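Local atomic coordinates of O-ureido-L-serine synthase (Streptomyces lavendulae, PDB entry 3X43), a protein that catalyses the pyridoxal-phosphate-dependent addition of hydroxyurea to O-acetyl-L-serine, giving O-ureido-L-serine for D-cycloserine biosynthesis, and also makes cysteine from sulfide. Residues Tyr30-Ser35 with Leu287-Asp292; Thr14-Leu19 with Ser158-Asp163; Ala207-Gly212 with Asp237-Met242; Leu201-Ala206 with His217-Leu222. All coordinates share one frame; numbering follows the deposited sequence.

Contact 1 (Tyr30-Ser35 with Leu287-Asp292); sequences YVKVES and LAMLPD. With PLP (pyridoxal-5'-phosphate), chain J.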
loop_
_atom_site.group_PDB
_atom_site.type_symbol
_atom_site.label_atom_id
_atom_site.label_comp_id
_atom_site.label_asym_id
_atom_site.label_seq_id
_atom_site.Cartn_x
_atom_site.Cartn_y
_atom_site.Cartn_z
ATOM N N TYR B 30 20.327 -4.334 1.373
ATOM C CA TYR B 30 19.018 -4.134 0.767
ATOM C C TYR B 30 19.179 -3.390 -0.540
ATOM O O TYR B 30 20.162 -2.672 -0.756
ATOM C CB TYR B 30 18.103 -3.341 1.694
ATOM C CG TYR B 30 17.607 -4.137 2.871
ATOM C CD1 TYR B 30 18.341 -4.186 4.057
ATOM C CD2 TYR B 30 16.393 -4.805 2.816
ATOM C CE1 TYR B 30 17.859 -4.884 5.166
ATOM C CE2 TYR B 30 15.906 -5.501 3.911
ATOM C CZ TYR B 30 16.641 -5.532 5.086
ATOM O OH TYR B 30 16.143 -6.177 6.190
ATOM N N VAL B 31 18.191 -3.534 -1.409
ATOM C CA VAL B 31 18.285 -2.911 -2.703
ATOM C C VAL B 31 16.969 -2.251 -3.144
ATOM O O VAL B 31 15.893 -2.802 -2.920
ATOM C CB VAL B 31 18.774 -4.008 -3.672
ATOM C CG1 VAL B 31 17.646 -4.510 -4.557
ATOM C CG2 VAL B 31 19.976 -3.519 -4.423
ATOM N N LYS B 32 17.062 -1.059 -3.744
ATOM C CA LYS B 32 15.882 -0.317 -4.225
ATOM C C LYS B 32 15.709 -0.487 -5.735
ATOM O O LYS B 32 16.513 0.008 -6.513
ATOM C CB LYS B 32 16.015 1.172 -3.889
ATOM C CG LYS B 32 14.674 1.920 -3.862
ATOM C CD LYS B 32 14.697 3.034 -2.835
ATOM C CE LYS B 32 13.559 4.015 -3.029
ATOM N NZ LYS B 32 12.218 3.371 -2.945
ATOM N N VAL B 33 14.649 -1.177 -6.147
ATOM C CA VAL B 33 14.400 -1.450 -7.565
ATOM C C VAL B 33 13.583 -0.372 -8.286
ATOM O O VAL B 33 12.361 -0.369 -8.229
ATOM C CB VAL B 33 13.684 -2.821 -7.726
ATOM C CG1 VAL B 33 13.876 -3.365 -9.119
ATOM C CG2 VAL B 33 14.216 -3.792 -6.700
ATOM N N GLU B 34 14.266 0.528 -8.985
ATOM C CA GLU B 34 13.586 1.598 -9.703
ATOM C C GLU B 34 12.992 1.162 -11.035
ATOM O O GLU B 34 12.394 1.968 -11.746
ATOM C CB GLU B 34 14.532 2.774 -9.916
ATOM C CG GLU B 34 14.844 3.536 -8.623
ATOM C CD GLU B 34 13.646 4.328 -8.096
ATOM O OE1 GLU B 34 13.367 4.256 -6.883
ATOM O OE2 GLU B 34 12.983 5.021 -8.893
ATOM N N SER B 35 13.145 -0.113 -11.366
ATOM C CA SER B 35 12.600 -0.646 -12.607
ATOM C C SER B 35 11.102 -0.864 -12.436
ATOM O O SER B 35 10.381 -1.129 -13.406
ATOM C CB SER B 35 13.275 -1.980 -12.970
ATOM O OG SER B 35 13.038 -2.970 -11.982
ATOM N N LEU B 287 22.300 -0.076 1.783
ATOM C CA LEU B 287 21.217 0.109 0.821
ATOM C C LEU B 287 21.828 0.579 -0.491
ATOM O O LEU B 287 22.592 1.538 -0.521
ATOM C CB LEU B 287 20.204 1.144 1.323
ATOM C CG LEU B 287 19.114 1.542 0.314
ATOM C CD1 LEU B 287 18.418 0.302 -0.193
ATOM C CD2 LEU B 287 18.095 2.463 0.979
ATOM N N ALA B 288 21.501 -0.108 -1.574
ATOM C CA ALA B 288 22.026 0.242 -2.879
ATOM C C ALA B 288 20.873 0.560 -3.832
ATOM O O ALA B 288 19.818 -0.071 -3.760
ATOM C CB ALA B 288 22.854 -0.915 -3.422
ATOM N N MET B 289 21.081 1.539 -4.713
ATOM C CA MET B 289 20.068 1.947 -5.695
ATOM C C MET B 289 20.209 1.169 -7.000
ATOM O O MET B 289 21.295 1.088 -7.558
ATOM C CB MET B 289 20.190 3.442 -6.024
ATOM C CG MET B 289 19.840 4.403 -4.890
ATOM S SD MET B 289 18.091 4.413 -4.427
ATOM C CE MET B 289 17.269 4.735 -5.989
ATOM N N LEU B 290 19.098 0.621 -7.486
ATOM C CA LEU B 290 19.044 -0.138 -8.737
ATOM C C LEU B 290 18.241 0.776 -9.683
ATOM O O LEU B 290 17.020 0.679 -9.770
ATOM C CB LEU B 290 18.292 -1.449 -8.508
ATOM C CG LEU B 290 19.089 -2.706 -8.162
ATOM C CD1 LEU B 290 20.138 -2.401 -7.114
ATOM C CD2 LEU B 290 18.132 -3.775 -7.680
ATOM N N PRO B 291 18.931 1.636 -10.435
ATOM C CA PRO B 291 18.259 2.571 -11.346
ATOM C C PRO B 291 17.342 2.109 -12.471
ATOM O O PRO B 291 16.405 2.826 -12.819
ATOM C CB PRO B 291 19.408 3.451 -11.863
ATOM C CG PRO B 291 20.553 3.210 -10.882
ATOM C CD PRO B 291 20.396 1.776 -10.498
ATOM N N ASP B 292 17.575 0.943 -13.055
ATOM C CA ASP B 292 16.708 0.538 -14.150
ATOM C C ASP B 292 16.703 -0.945 -14.458
ATOM O O ASP B 292 17.460 -1.715 -13.858
ATOM C CB ASP B 292 17.056 1.337 -15.419
ATOM C CG ASP B 292 18.429 0.973 -16.015
ATOM O OD1 ASP B 292 19.176 0.156 -15.431
ATOM O OD2 ASP B 292 18.758 1.520 -17.092
HETATM N N1 PLP J . 21.800 4.877 -13.806
HETATM C C2 PLP J . 20.954 4.948 -14.917
HETATM C C2A PLP J . 20.791 3.779 -15.864
HETATM C C3 PLP J . 20.278 6.121 -15.113
HETATM O O3 PLP J . 19.399 6.244 -16.126
HETATM C C4 PLP J . 20.480 7.190 -14.201
HETATM C C4A PLP J . 19.647 8.524 -14.390
HETATM C C5 PLP J . 21.373 7.033 -13.104
HETATM C C6 PLP J . 21.994 5.882 -12.937
HETATM C C5A PLP J . 21.802 8.172 -12.183
HETATM O O4P PLP J . 20.721 8.771 -11.457
HETATM P P PLP J . 20.628 10.337 -11.172
HETATM O O1P PLP J . 20.541 10.990 -12.475
HETATM O O2P PLP J . 19.429 10.563 -10.371
HETATM O O3P PLP J . 21.837 10.710 -10.442
#
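Leu287 meets Tyr30 through one methyl: with CG trans to the backbone N (chi1 173°), CD1 lies 3.5 Å from Tyr30 O. Ala288 uses both its backbone polar atoms on the partner strand. Its N donates to Tyr30 O at 3.0 Å, and its O accepts from Lys32 N at 2.9 Å. Met289 turns to the same face as Lys32, and the two side chains run side by side, SD 3.9 Å from Lys32 CB. A bend at chi2 (-68°) and another at chi3 take Met289 CE on to Glu34 CG, whereas the Lys32 amine runs off to a salt bridge with Glu159 and a hydrogen bond to Thr14 OG1. The equal residue offset at every bridge and the 24° between strand directions define parallel pairing, inside the central sheet of a type II PLP enzyme. Helix 147-164 covers the Lys32 and Leu287 face; helix 264-279 covers Ala288 and Leu290. Leu290 continues the ladder, its N donating to Lys32 O at 2.8 Å and its O accepting from Glu34 N at 2.9 Å. Past the strand, Pro291 puts CB 3.4 Å from PLP N1, beside Ser265. Asp292 brings OD2 to 3.3 Å from PLP C2A; that oxygen is hydrogen-bonded to Tyr297 and to Asn73, which is itself hydrogen-bonded to PLP.

Contact 2 (Thr14-Leu19 with Ser158-Asp163); sequences TPIVRL and SEILAD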
loop_
_atom_site.group_PDB
_atom_site.type_symbol
_atom_site.label_atom_id
_atom_site.label_comp_id
_atom_site.label_asym_id
_atom_site.label_seq_id
_atom_site.Cartn_x
_atom_site.Cartn_y
_atom_site.Cartn_z
ATOM N N THR B 14 8.712 2.693 -5.000
ATOM C CA THR B 14 9.332 1.457 -5.440
ATOM C C THR B 14 9.761 0.595 -4.255
ATOM O O THR B 14 10.059 1.092 -3.172
ATOM C CB THR B 14 10.537 1.756 -6.325
ATOM O OG1 THR B 14 11.472 2.568 -5.599
ATOM C CG2 THR B 14 10.087 2.497 -7.575
ATOM N N PRO B 15 9.806 -0.722 -4.456
ATOM C CA PRO B 15 10.196 -1.609 -3.366
ATOM C C PRO B 15 11.688 -1.730 -3.060
ATOM O O PRO B 15 12.539 -1.665 -3.941
ATOM C CB PRO B 15 9.589 -2.943 -3.778
ATOM C CG PRO B 15 9.653 -2.920 -5.263
ATOM C CD PRO B 15 9.481 -1.468 -5.684
ATOM N N ILE B 16 11.984 -1.896 -1.779
ATOM C CA ILE B 16 13.344 -2.099 -1.332
ATOM C C ILE B 16 13.371 -3.568 -0.875
ATOM O O ILE B 16 12.633 -3.964 0.036
ATOM C CB ILE B 16 13.702 -1.145 -0.164
ATOM C CG1 ILE B 16 13.776 0.298 -0.680
ATOM C CG2 ILE B 16 15.051 -1.531 0.444
ATOM C CD1 ILE B 16 14.080 1.344 0.396
ATOM N N VAL B 17 14.191 -4.384 -1.531
ATOM C CA VAL B 17 14.277 -5.795 -1.182
ATOM C C VAL B 17 15.656 -6.206 -0.698
ATOM O O VAL B 17 16.661 -5.610 -1.074
ATOM C CB VAL B 17 13.881 -6.679 -2.371
ATOM C CG1 VAL B 17 12.591 -6.159 -2.977
ATOM C CG2 VAL B 17 14.976 -6.675 -3.414
ATOM N N ARG B 18 15.686 -7.239 0.138
ATOM C CA ARG B 18 16.931 -7.752 0.709
ATOM C C ARG B 18 17.589 -8.792 -0.185
ATOM O O ARG B 18 16.915 -9.663 -0.721
ATOM C CB ARG B 18 16.664 -8.393 2.075
ATOM C CG ARG B 18 17.862 -8.393 3.000
ATOM C CD ARG B 18 17.598 -9.195 4.267
ATOM N NE ARG B 18 18.501 -10.338 4.357
ATOM C CZ ARG B 18 18.147 -11.602 4.131
ATOM N NH1 ARG B 18 16.896 -11.906 3.799
ATOM N NH2 ARG B 18 19.056 -12.567 4.218
ATOM N N LEU B 19 18.905 -8.695 -0.352
ATOM C CA LEU B 19 19.610 -9.685 -1.155
ATOM C C LEU B 19 19.618 -10.956 -0.305
ATOM O O LEU B 19 19.897 -10.910 0.899
ATOM C CB LEU B 19 21.034 -9.215 -1.458
ATOM C CG LEU B 19 21.064 -7.987 -2.375
ATOM C CD1 LEU B 19 22.481 -7.702 -2.877
ATOM C CD2 LEU B 19 20.125 -8.236 -3.544
ATOM N N SER B 158 11.758 9.760 1.114
ATOM C CA SER B 158 10.675 9.429 2.037
ATOM C C SER B 158 10.435 7.924 2.018
ATOM O O SER B 158 10.149 7.316 3.046
ATOM C CB SER B 158 9.396 10.177 1.642
ATOM O OG SER B 158 9.631 11.579 1.623
ATOM N N GLU B 159 10.555 7.321 0.846
ATOM C CA GLU B 159 10.359 5.891 0.730
ATOM C C GLU B 159 11.462 5.146 1.482
ATOM O O GLU B 159 11.190 4.174 2.182
ATOM C CB GLU B 159 10.346 5.476 -0.740
ATOM C CG GLU B 159 9.173 6.048 -1.510
ATOM C CD GLU B 159 9.366 5.988 -3.015
ATOM O OE1 GLU B 159 10.033 5.050 -3.492
ATOM O OE2 GLU B 159 8.840 6.876 -3.718
ATOM N N ILE B 160 12.700 5.613 1.353
ATOM C CA ILE B 160 13.826 4.978 2.034
ATOM C C ILE B 160 13.722 5.202 3.539
ATOM O O ILE B 160 13.911 4.285 4.334
ATOM C CB ILE B 160 15.174 5.553 1.556
ATOM C CG1 ILE B 160 15.510 5.001 0.176
ATOM C CG2 ILE B 160 16.288 5.208 2.550
ATOM C CD1 ILE B 160 16.176 6.010 -0.736
ATOM N N LEU B 161 13.425 6.433 3.924
ATOM C CA LEU B 161 13.309 6.774 5.325
ATOM C C LEU B 161 12.178 6.014 6.009
ATOM O O LEU B 161 12.341 5.511 7.121
ATOM C CB LEU B 161 13.092 8.280 5.474
ATOM C CG LEU B 161 14.370 9.100 5.290
ATOM C CD1 LEU B 161 14.060 10.577 5.405
ATOM C CD2 LEU B 161 15.386 8.681 6.339
ATOM N N ALA B 162 11.028 5.937 5.346
ATOM C CA ALA B 162 9.887 5.249 5.927
ATOM C C ALA B 162 10.159 3.758 6.114
ATOM O O ALA B 162 9.789 3.178 7.133
ATOM C CB ALA B 162 8.653 5.452 5.055
ATOM N N ASP B 163 10.808 3.141 5.132
ATOM C CA ASP B 163 11.102 1.707 5.191
ATOM C C ASP B 163 12.091 1.318 6.288
ATOM O O ASP B 163 11.997 0.238 6.871
ATOM C CB ASP B 163 11.638 1.233 3.843
ATOM C CG ASP B 163 10.530 0.867 2.872
ATOM O OD1 ASP B 163 9.343 1.094 3.208
ATOM O OD2 ASP B 163 10.846 0.355 1.771
HETATM O O HOH W 1 10.782 1.825 -0.806
HETATM O O HOH W 2 9.651 -1.296 0.244
#
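An extended chain beyond CG (chi2 163°) carries the Glu159 carboxylate out to the backbone of Thr14, and a similarly straight Ile16 (chi2 178°) sends its CD1 to the same helix. These two reaches join strand 16-18, outermost in the main sheet within this chain, to helix 147-164, which packs on one face of that sheet in this type II PLP fold. The segment axes stay 10.8 Å apart at closest approach, so side chains and water do the bridging.

Glu159 OE1 accepts from Thr14 N at 3.1 Å. The approach is from above the carboxylate, 54° out of its plane, rather than along an in-plane direction. The same oxygen forms a salt bridge with Lys32, while OE2 takes Arg45 and the backbone N of Arg13. Two cationic partners and two amides would probably keep this carboxylate ionised and fix its rotation.

The apolar part is small. Ile16 CD1 meets Ile160 CG1 at 3.9 Å, the side chains crossing at roughly a right angle. The same methyl also lies 3.7 Å from Asp163 OD2, the two side chains meeting at an oblique angle. Leu3 of a second subunit packs on Ile16, whose backbone is hydrogen-bonded to that subunit, placing the contact beside a subunit interface.

Between the two segments, two waters also link Asp163 to the strand. One water lies 2.6 Å from Thr14 O and 3.0 Å from Asp163 OD2. A second water, also bonded to that carboxylate oxygen, accepts a hydrogen bond from Ile16 N at 3.1 Å.

Contact 3 (Ala207-Gly212 with Asp237-Met242); sequences AMLARG and DDLVTM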
loop_
_atom_site.group_PDB
_atom_site.type_symbol
_atom_site.label_atom_id
_atom_site.label_comp_id
_atom_site.label_asym_id
_atom_site.label_seq_id
_atom_site.Cartn_x
_atom_site.Cartn_y
_atom_site.Cartn_z
ATOM N N ALA B 207 36.521 9.415 -13.090
ATOM C CA ALA B 207 36.435 9.928 -11.728
ATOM C C ALA B 207 36.430 11.459 -11.729
ATOM O O ALA B 207 37.253 12.095 -11.074
ATOM C CB ALA B 207 37.595 9.404 -10.897
ATOM N N MET B 208 35.490 12.036 -12.473
ATOM C CA MET B 208 35.344 13.485 -12.592
ATOM C C MET B 208 35.424 14.213 -11.247
ATOM O O MET B 208 36.299 15.054 -11.033
ATOM C CB MET B 208 34.010 13.811 -13.274
ATOM C CG MET B 208 33.957 15.169 -13.953
ATOM S SD MET B 208 34.365 15.111 -15.719
ATOM C CE MET B 208 34.877 16.830 -16.008
ATOM N N LEU B 209 34.513 13.880 -10.341
ATOM C CA LEU B 209 34.471 14.512 -9.029
ATOM C C LEU B 209 35.760 14.430 -8.215
ATOM O O LEU B 209 36.212 15.434 -7.667
ATOM C CB LEU B 209 33.328 13.918 -8.200
ATOM C CG LEU B 209 31.925 14.535 -8.268
ATOM C CD1 LEU B 209 31.464 14.842 -6.854
ATOM C CD2 LEU B 209 31.914 15.793 -9.121
ATOM N N ALA B 210 36.353 13.242 -8.142
ATOM C CA ALA B 210 37.565 13.040 -7.350
ATOM C C ALA B 210 38.908 13.211 -8.056
ATOM O O ALA B 210 39.952 13.144 -7.408
ATOM C CB ALA B 210 37.516 11.662 -6.692
ATOM N N ARG B 211 38.906 13.425 -9.365
ATOM C CA ARG B 211 40.172 13.577 -10.073
ATOM C C ARG B 211 40.073 14.433 -11.325
ATOM O O ARG B 211 41.011 14.495 -12.118
ATOM C CB ARG B 211 40.730 12.200 -10.437
ATOM C CG ARG B 211 41.794 11.694 -9.477
ATOM C CD ARG B 211 41.890 10.180 -9.506
ATOM N NE ARG B 211 41.236 9.579 -8.346
ATOM C CZ ARG B 211 40.567 8.429 -8.371
ATOM N NH1 ARG B 211 40.456 7.743 -9.502
ATOM N NH2 ARG B 211 40.007 7.965 -7.260
ATOM N N GLY B 212 38.933 15.090 -11.501
ATOM C CA GLY B 212 38.738 15.944 -12.660
ATOM C C GLY B 212 38.958 15.255 -13.992
ATOM O O GLY B 212 38.997 15.912 -15.031
ATOM N N ASP B 237 29.578 11.629 1.847
ATOM C CA ASP B 237 30.405 11.239 2.989
ATOM C C ASP B 237 31.586 10.407 2.472
ATOM O O ASP B 237 32.701 10.512 2.982
ATOM C CB ASP B 237 29.598 10.399 3.981
ATOM C CG ASP B 237 28.783 11.243 4.944
ATOM O OD1 ASP B 237 27.535 11.228 4.842
ATOM O OD2 ASP B 237 29.389 11.915 5.808
ATOM N N ASP B 238 31.329 9.577 1.460
ATOM C CA ASP B 238 32.367 8.734 0.865
ATOM C C ASP B 238 32.302 8.711 -0.664
ATOM O O ASP B 238 31.283 8.323 -1.244
ATOM C CB ASP B 238 32.258 7.294 1.381
ATOM C CG ASP B 238 32.326 7.204 2.895
ATOM O OD1 ASP B 238 33.430 7.352 3.461
ATOM O OD2 ASP B 238 31.274 6.979 3.524
ATOM N N LEU B 239 33.392 9.130 -1.310
ATOM C CA LEU B 239 33.479 9.133 -2.771
ATOM C C LEU B 239 34.369 7.974 -3.194
ATOM O O LEU B 239 35.537 7.908 -2.809
ATOM C CB LEU B 239 34.078 10.445 -3.276
ATOM C CG LEU B 239 33.513 11.011 -4.585
ATOM C CD1 LEU B 239 34.488 12.040 -5.151
ATOM C CD2 LEU B 239 33.282 9.899 -5.588
ATOM N N VAL B 240 33.819 7.057 -3.983
ATOM C CA VAL B 240 34.582 5.896 -4.428
ATOM C C VAL B 240 34.532 5.680 -5.929
ATOM O O VAL B 240 33.811 6.369 -6.658
ATOM C CB VAL B 240 34.101 4.602 -3.730
ATOM C CG1 VAL B 240 34.078 4.801 -2.219
ATOM C CG2 VAL B 240 32.723 4.217 -4.236
ATOM N N THR B 241 35.311 4.709 -6.384
ATOM C CA THR B 241 35.388 4.379 -7.797
ATOM C C THR B 241 34.914 2.952 -8.005
ATOM O O THR B 241 34.892 2.153 -7.070
ATOM C CB THR B 241 36.841 4.502 -8.313
ATOM O OG1 THR B 241 37.717 3.782 -7.438
ATOM C CG2 THR B 241 37.275 5.962 -8.353
ATOM N N MET B 242 34.531 2.631 -9.234
ATOM C CA MET B 242 34.066 1.291 -9.531
ATOM C C MET B 242 34.345 0.955 -10.981
ATOM O O MET B 242 34.010 1.722 -11.892
ATOM C CB MET B 242 32.573 1.171 -9.226
ATOM C CG MET B 242 31.914 -0.075 -9.779
ATOM S SD MET B 242 32.639 -1.597 -9.172
ATOM C CE MET B 242 32.935 -1.215 -7.449
#
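Apolar packing centres on Leu239, whose CD1 is the projection that strand 238-242 offers to the short helix 208-211. That methyl sits 3.4 Å from Ala210 CB, a tight carbon pair, and 3.8 Å from Leu209 CB. It also lies 3.7 Å from Ala210 N, so it presses on the helix backbone between two consecutive residues. At the N-cap end the touch is lighter, Ala207 CB standing 4.3 Å from Thr241 CG2.

A methyl-to-guanidinium contact forms the second group. With chi1 at 50°, Thr241 OG1 lies between backbone N and carbonyl carbon, and CG2 takes the position opposite the carbonyl carbon. This methyl is 3.6 Å from Arg211 NH2 and 3.8 Å from Arg211 NH1. A bend at chi3 (-103°) turns the arginine back to the strand, and the two side chains cross at about a right angle, the methyl approaching the guanidinium obliquely.

No hydrogen bond crosses between 207-212 and 237-242; Glu202 of the adjoining strand 197-203 accepts from Leu209 N, and weakly from Ala210 N. Strand 197-203, helix 208-211 and strand 238-242 make up a beta-alpha-beta unit, and the two strands are parallel neighbours at the edge of the sheet within this chain.

Methyl and methylene groups, a backbone N and a guanidinium meet methyl carbons without a hydrogen bond between the segments, so the direct contact rests on shape and dispersion; the Glu202 carboxylate adds directional bonds at the helix start.

Contact 4 (Leu201-Ala206 with His217-Leu222); sequences LEPSNA and HQIQGL. With PLP (pyridoxal-5'-phosphate), chain J.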
loop_
_atom_site.group_PDB
_atom_site.type_symbol
_atom_site.label_atom_id
_atom_site.label_comp_id
_atom_site.label_asym_id
_atom_site.label_seq_id
_atom_site.Cartn_x
_atom_site.Cartn_y
_atom_site.Cartn_z
ATOM N N LEU B 201 29.543 6.751 -5.895
ATOM C CA LEU B 201 30.537 6.100 -6.719
ATOM C C LEU B 201 30.644 6.726 -8.094
ATOM O O LEU B 201 29.705 7.350 -8.581
ATOM C CB LEU B 201 30.213 4.608 -6.848
ATOM C CG LEU B 201 29.015 4.194 -7.703
ATOM C CD1 LEU B 201 29.418 4.088 -9.163
ATOM C CD2 LEU B 201 28.496 2.863 -7.210
ATOM N N GLU B 202 31.807 6.541 -8.708
ATOM C CA GLU B 202 32.097 7.058 -10.037
ATOM C C GLU B 202 32.824 5.979 -10.831
ATOM O O GLU B 202 33.563 5.172 -10.265
ATOM C CB GLU B 202 33.015 8.272 -9.937
ATOM C CG GLU B 202 32.332 9.577 -9.599
ATOM C CD GLU B 202 33.227 10.764 -9.887
ATOM O OE1 GLU B 202 32.915 11.545 -10.821
ATOM O OE2 GLU B 202 34.251 10.901 -9.178
ATOM N N PRO B 203 32.613 5.938 -12.153
ATOM C CA PRO B 203 33.300 4.925 -12.962
ATOM C C PRO B 203 34.819 5.117 -12.811
ATOM O O PRO B 203 35.309 6.250 -12.818
ATOM C CB PRO B 203 32.820 5.209 -14.389
ATOM C CG PRO B 203 31.573 6.029 -14.232
ATOM C CD PRO B 203 31.728 6.800 -12.955
ATOM N N SER B 204 35.557 4.017 -12.677
ATOM C CA SER B 204 37.014 4.074 -12.503
ATOM C C SER B 204 37.762 5.010 -13.457
ATOM O O SER B 204 38.673 5.735 -13.043
ATOM C CB SER B 204 37.604 2.672 -12.611
ATOM O OG SER B 204 37.685 2.086 -11.326
ATOM N N ASN B 205 37.382 4.991 -14.731
ATOM C CA ASN B 205 38.022 5.846 -15.720
ATOM C C ASN B 205 37.484 7.278 -15.680
ATOM O O ASN B 205 38.211 8.227 -15.971
ATOM C CB ASN B 205 37.843 5.260 -17.130
ATOM C CG ASN B 205 36.595 4.399 -17.262
ATOM O OD1 ASN B 205 35.845 4.207 -16.302
ATOM N ND2 ASN B 205 36.367 3.879 -18.463
ATOM N N ALA B 206 36.217 7.438 -15.310
ATOM C CA ALA B 206 35.615 8.767 -15.256
ATOM C C ALA B 206 35.430 9.304 -13.843
ATOM O O ALA B 206 34.311 9.623 -13.443
ATOM C CB ALA B 206 34.274 8.759 -15.980
ATOM N N HIS B 217 33.114 5.702 -20.612
ATOM C CA HIS B 217 32.941 4.451 -19.884
ATOM C C HIS B 217 31.692 3.727 -20.378
ATOM O O HIS B 217 30.964 4.235 -21.231
ATOM C CB HIS B 217 32.807 4.745 -18.390
ATOM C CG HIS B 217 31.719 5.723 -18.068
ATOM N ND1 HIS B 217 30.621 5.391 -17.303
ATOM C CD2 HIS B 217 31.550 7.018 -18.426
ATOM C CE1 HIS B 217 29.823 6.439 -17.204
ATOM N NE2 HIS B 217 30.362 7.438 -17.877
ATOM N N GLN B 218 31.443 2.543 -19.836
ATOM C CA GLN B 218 30.274 1.772 -20.239
ATOM C C GLN B 218 29.232 1.602 -19.133
ATOM O O GLN B 218 28.235 0.893 -19.316
ATOM C CB GLN B 218 30.702 0.403 -20.767
ATOM C CG GLN B 218 30.938 0.402 -22.261
ATOM C CD GLN B 218 31.655 -0.841 -22.739
ATOM O OE1 GLN B 218 31.228 -1.487 -23.700
ATOM N NE2 GLN B 218 32.755 -1.187 -22.071
ATOM N N ILE B 219 29.458 2.238 -17.985
ATOM C CA ILE B 219 28.487 2.153 -16.903
ATOM C C ILE B 219 27.404 3.177 -17.228
ATOM O O ILE B 219 27.318 4.235 -16.605
ATOM C CB ILE B 219 29.103 2.475 -15.532
ATOM C CG1 ILE B 219 30.335 1.600 -15.285
ATOM C CG2 ILE B 219 28.073 2.215 -14.445
ATOM C CD1 ILE B 219 31.075 1.930 -13.995
ATOM N N GLN B 220 26.590 2.843 -18.226
ATOM C CA GLN B 220 25.511 3.701 -18.702
ATOM C C GLN B 220 24.714 4.417 -17.609
ATOM O O GLN B 220 24.428 3.853 -16.549
ATOM C CB GLN B 220 24.559 2.885 -19.581
ATOM C CG GLN B 220 24.003 3.649 -20.781
ATOM C CD GLN B 220 23.888 2.779 -22.026
ATOM O OE1 GLN B 220 22.964 2.939 -22.826
ATOM N NE2 GLN B 220 24.826 1.854 -22.192
ATOM N N GLY B 221 24.354 5.665 -17.900
ATOM C CA GLY B 221 23.589 6.474 -16.971
ATOM C C GLY B 221 24.434 7.189 -15.935
ATOM O O GLY B 221 23.919 7.990 -15.156
ATOM N N LEU B 222 25.732 6.911 -15.926
ATOM C CA LEU B 222 26.623 7.529 -14.959
ATOM C C LEU B 222 27.589 8.529 -15.573
ATOM O O LEU B 222 27.688 8.656 -16.795
ATOM C CB LEU B 222 27.430 6.459 -14.222
ATOM C CG LEU B 222 26.688 5.499 -13.284
ATOM C CD1 LEU B 222 27.697 4.821 -12.358
ATOM C CD2 LEU B 222 25.652 6.253 -12.467
HETATM N N1 PLP J . 21.800 4.877 -13.806
HETATM C C2 PLP J . 20.954 4.948 -14.917
HETATM C C2A PLP J . 20.791 3.779 -15.864
HETATM C C3 PLP J . 20.278 6.121 -15.113
HETATM O O3 PLP J . 19.399 6.244 -16.126
HETATM C C4 PLP J . 20.480 7.190 -14.201
HETATM C C4A PLP J . 19.647 8.524 -14.390
HETATM C C5 PLP J . 21.373 7.033 -13.104
HETATM C C6 PLP J . 21.994 5.882 -12.937
HETATM C C5A PLP J . 21.802 8.172 -12.183
HETATM O O4P PLP J . 20.721 8.771 -11.457
HETATM P P PLP J . 20.628 10.337 -11.172
HETATM O O1P PLP J . 20.541 10.990 -12.475
HETATM O O2P PLP J . 19.429 10.563 -10.371
HETATM O O3P PLP J . 21.837 10.710 -10.442
#
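The pyrrolidine ring of Pro203 is a bump that fits a hollow walled by His217, Ile219 and Leu222. Its CG stands over one face of the His217 ring, 3.6 Å from the centroid and 29° off the normal, a CH-pi contact displaced toward the ring rim. Pro203 CB abuts Ile219 CD1 at 3.7 Å, and Pro203 CG reaches Leu222 CB at 4.2 Å, closing the other walls.

His217 is itself tucked into the bend after the strand. A chi1 of 55° places its ring between backbone N and carbonyl carbon, where Ala206 CB approaches CD2 at 4.1 Å. The Asn205 amide lies across the base of the side chain, ND2 3.7 Å from His217 CB, its plane 77° from that of the ring. Asn205 OD1 is buried here without a polar partner in the model. The imidazole's own orientation is supported by NE2 bonding to Ala223 O and by a weak bond from Ile219 N to ND1.

Farther along, the Leu222 and Leu201 side chains cross at about a right angle, their CD1 atoms 3.7 Å apart. Leu222 ends a type II turn from Ile219, and the turn forms part of the cofactor pocket: Gly221 O lies 3.4 Å from PLP C5, and Leu222 CD2 3.7 Å from PLP C6.

The loop 217-222 thus wedges between the end of strand 197-203 and the cofactor. Helix 264-279 packs on Leu201 and Leu222, strand 238-242 adjoins Leu201, and Glu244 of helix 244-258 touches Asn205, His217 and Ile219.

From the N terminus, contact 2 opens at 14-19 and contact 1 at 30-35, on antiparallel neighbouring strands. Contact 2 closes at 158-163 while contact 1 is still open, so the two cross, and they touch through those neighbouring strands. Contacts 4 and 3 then open in succession at 201-206 and 207-212, close at 217-222 and 237-242, and therefore also cross. Both nest inside the long loop that contact 1 closes at 287-292, and both follow contact 2 in series. All four reach one sheet: within the chain, contact 2 lies at one edge strand and contact 3 at the other, with contacts 1 and 4, centres about 17 Å apart, both touching PLP.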